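Local coordinates for alanine racemase (Oenococcus oeni PSU-1, PDB 3HUR), which belongs to the alanine racemase family, pairing an N-terminal TIM-barrel domain with a C-terminal domain rich in beta strands, at residues A32-A37 with S60-I65. Sequence-based numbering, arbitrary orientation.
Sequences AKKVYA and SADALI
Asp62 stands in for a backbone acceptor to Val35 where two neighbouring parallel strands of the TIM barrel begin to pair. Asp62 OD2 accepts the N-H of Val35 at 2.6 Å, nearly straight at 167°. Chi1 of Asp62 (-46°) sets CG beside the backbone N and anti to the carbonyl carbon, and from there OD2 meets the amide nearly along its C-O axis. In return the peptide N of Asp62 donates to Val35 O at 2.7 Å, so side chain and main chain of one residue grip both polar groups of Val35. Ala63 N adds only a weak bond to the same oxygen. Regular parallel pairing follows: Ala37 N donates to Ala63 O at 2.9 Å, and Ile65 N to Ala37 O at 2.8 Å.

On one face, Tyr36 sets CD2 3.8 Å from Ala63 CB, while its CB meets Ile65 CD1; the ring also meets Phe160. On the other, Ala37 CB packs against Ala61 CB at 4.0 Å and against Leu64 CD2. Ala37 and Ala61 also touch Leu23 of helix 16-30 and Phe55 of helix 48-57. That second helix belongs to the beta-alpha-beta connection between the strands.

Further out, Arg27 of helix 16-30 forms a salt bridge with Asp62 OD2 and a hydrogen bond with Lys33 O. With OD2 shared between the Val35 amide and this guanidinium, Asp62 is probably held as the anion; the salt bridge joins the start of the strand pair to helix 16-30.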
ATOM      1  N   ALA A  32      12.311  35.266 -24.244  1.00 49.34           N
ATOM      2  CA  ALA A  32      13.167  35.435 -23.088  1.00 48.92           C
ATOM      3  C   ALA A  32      14.592  35.644 -23.535  1.00 49.46           C
ATOM      4  O   ALA A  32      14.988  35.167 -24.597  1.00 49.58           O
ATOM      5  CB  ALA A  32      13.073  34.235 -22.229  1.00 49.06           C
ATOM      6  N   LYS A  33      15.372  36.346 -22.716  1.00 49.66           N
ATOM      7  CA  LYS A  33      16.758  36.638 -23.076  1.00 50.36           C
ATOM      8  C   LYS A  33      17.637  35.568 -22.466  1.00 49.55           C
ATOM      9  O   LYS A  33      18.332  34.855 -23.170  1.00 49.62           O
ATOM     10  CB  LYS A  33      17.179  38.066 -22.626  1.00 51.12           C
ATOM     11  CG  LYS A  33      16.566  39.240 -23.524  1.00 54.45           C
ATOM     12  CD  LYS A  33      16.502  38.857 -25.079  1.00 59.46           C
ATOM     13  CE  LYS A  33      16.216  40.059 -26.035  1.00 61.87           C
ATOM     14  NZ  LYS A  33      15.046  40.910 -25.592  1.00 62.50           N
ATOM     15  N   LYS A  34      17.545  35.447 -21.151  1.00 47.97           N
ATOM     16  CA  LYS A  34      18.238  34.449 -20.406  1.00 46.68           C
ATOM     17  C   LYS A  34      17.268  33.314 -20.007  1.00 44.41           C
ATOM     18  O   LYS A  34      16.110  33.558 -19.738  1.00 44.36           O
ATOM     19  CB  LYS A  34      18.800  35.125 -19.170  1.00 47.66           C
ATOM     20  CG  LYS A  34      19.813  36.249 -19.465  1.00 50.73           C
ATOM     21  CD  LYS A  34      21.249  35.773 -19.206  1.00 55.47           C
ATOM     22  CE  LYS A  34      22.350  36.720 -19.758  1.00 58.04           C
ATOM     23  NZ  LYS A  34      23.486  35.886 -20.338  1.00 59.23           N
ATOM     24  N   VAL A  35      17.733  32.064 -20.012  1.00 41.78           N
ATOM     25  CA  VAL A  35      16.965  30.929 -19.463  1.00 38.77           C
ATOM     26  C   VAL A  35      17.793  30.255 -18.382  1.00 37.12           C
ATOM     27  O   VAL A  35      18.906  29.838 -18.657  1.00 36.13           O
ATOM     28  CB  VAL A  35      16.590  29.916 -20.526  1.00 38.23           C
ATOM     29  CG1 VAL A  35      15.986  28.659 -19.893  1.00 36.16           C
ATOM     30  CG2 VAL A  35      15.631  30.526 -21.470  1.00 36.26           C
ATOM     31  N   TYR A  36      17.252  30.240 -17.163  1.00 35.80           N
ATOM     32  CA  TYR A  36      17.790  29.556 -16.005  1.00 35.95           C
ATOM     33  C   TYR A  36      17.008  28.256 -15.768  1.00 35.52           C
ATOM     34  O   TYR A  36      15.836  28.298 -15.369  1.00 35.56           O
ATOM     35  CB  TYR A  36      17.614  30.408 -14.758  1.00 36.25           C
ATOM     36  CG  TYR A  36      18.234  31.776 -14.808  1.00 38.20           C
ATOM     37  CD1 TYR A  36      17.949  32.712 -13.827  1.00 38.29           C
ATOM     38  CD2 TYR A  36      19.112  32.144 -15.827  1.00 40.36           C
ATOM     39  CE1 TYR A  36      18.508  33.957 -13.853  1.00 38.59           C
ATOM     40  CE2 TYR A  36      19.671  33.387 -15.853  1.00 40.20           C
ATOM     41  CZ  TYR A  36      19.361  34.291 -14.872  1.00 39.22           C
ATOM     42  OH  TYR A  36      19.946  35.524 -14.902  1.00 42.98           O
ATOM     43  N   ALA A  37      17.658  27.115 -15.994  1.00 34.52           N
ATOM     44  CA  ALA A  37      17.004  25.794 -15.925  1.00 33.35           C
ATOM     45  C   ALA A  37      16.962  25.379 -14.486  1.00 32.26           C
ATOM     46  O   ALA A  37      18.008  25.333 -13.847  1.00 32.47           O
ATOM     47  CB  ALA A  37      17.783  24.803 -16.715  1.00 33.06           C
ATOM     48  N   SER A  60      21.134  26.034 -24.441  1.00 38.22           N
ATOM     49  CA  SER A  60      19.709  26.245 -24.318  1.00 36.98           C
ATOM     50  C   SER A  60      19.336  26.746 -22.953  1.00 36.02           C
ATOM     51  O   SER A  60      18.185  27.176 -22.750  1.00 36.79           O
ATOM     52  CB  SER A  60      18.944  24.988 -24.707  1.00 36.93           C
ATOM     53  OG  SER A  60      19.142  23.964 -23.765  1.00 38.68           O
ATOM     54  N   ALA A  61      20.306  26.735 -22.034  1.00 34.91           N
ATOM     55  CA  ALA A  61      20.198  27.387 -20.711  1.00 33.93           C
ATOM     56  C   ALA A  61      21.451  28.226 -20.411  1.00 33.43           C
ATOM     57  O   ALA A  61      22.535  27.804 -20.731  1.00 32.69           O
ATOM     58  CB  ALA A  61      20.038  26.351 -19.635  1.00 33.65           C
ATOM     59  N   ASP A  62      21.286  29.364 -19.740  1.00 33.21           N
ATOM     60  CA  ASP A  62      22.383  30.261 -19.387  1.00 33.87           C
ATOM     61  C   ASP A  62      22.800  30.163 -17.920  1.00 33.93           C
ATOM     62  O   ASP A  62      23.845  30.707 -17.506  1.00 34.90           O
ATOM     63  CB  ASP A  62      21.967  31.713 -19.684  1.00 34.19           C
ATOM     64  CG  ASP A  62      21.309  31.851 -21.051  1.00 36.27           C
ATOM     65  OD1 ASP A  62      22.027  31.779 -22.081  1.00 39.54           O
ATOM     66  OD2 ASP A  62      20.070  31.952 -21.092  1.00 34.67           O
ATOM     67  N   ALA A  63      21.947  29.556 -17.106  1.00 32.80           N
ATOM     68  CA  ALA A  63      22.344  29.137 -15.760  1.00 31.40           C
ATOM     69  C   ALA A  63      21.530  27.918 -15.301  1.00 30.38           C
ATOM     70  O   ALA A  63      20.585  27.461 -15.955  1.00 29.50           O
ATOM     71  CB  ALA A  63      22.193  30.244 -14.810  1.00 31.13           C
ATOM     72  N   LEU A  64      21.905  27.408 -14.155  1.00 29.73           N
ATOM     73  CA  LEU A  64      21.238  26.259 -13.585  1.00 29.12           C
ATOM     74  C   LEU A  64      20.888  26.625 -12.174  1.00 27.84           C
ATOM     75  O   LEU A  64      21.707  27.211 -11.490  1.00 27.13           O
ATOM     76  CB  LEU A  64      22.187  25.048 -13.560  1.00 29.03           C
ATOM     77  CG  LEU A  64      22.801  24.659 -14.898  1.00 28.63           C
ATOM     78  CD1 LEU A  64      23.912  23.608 -14.687  1.00 25.63           C
ATOM     79  CD2 LEU A  64      21.730  24.182 -15.826  1.00 24.28           C
ATOM     80  N   ILE A  65      19.677  26.275 -11.743  1.00 27.70           N
ATOM     81  CA  ILE A  65      19.254  26.482 -10.332  1.00 27.59           C
ATOM     82  C   ILE A  65      18.982  25.104  -9.684  1.00 27.47           C
ATOM     83  O   ILE A  65      18.331  24.239 -10.284  1.00 27.36           O
ATOM     84  CB  ILE A  65      17.955  27.341 -10.254  1.00 27.38           C
ATOM     85  CG1 ILE A  65      18.089  28.618 -11.104  1.00 28.53           C
ATOM     86  CG2 ILE A  65      17.644  27.688  -8.833  1.00 27.34           C
ATOM     87  CD1 ILE A  65      16.807  29.595 -11.165  1.00 26.16           C
TER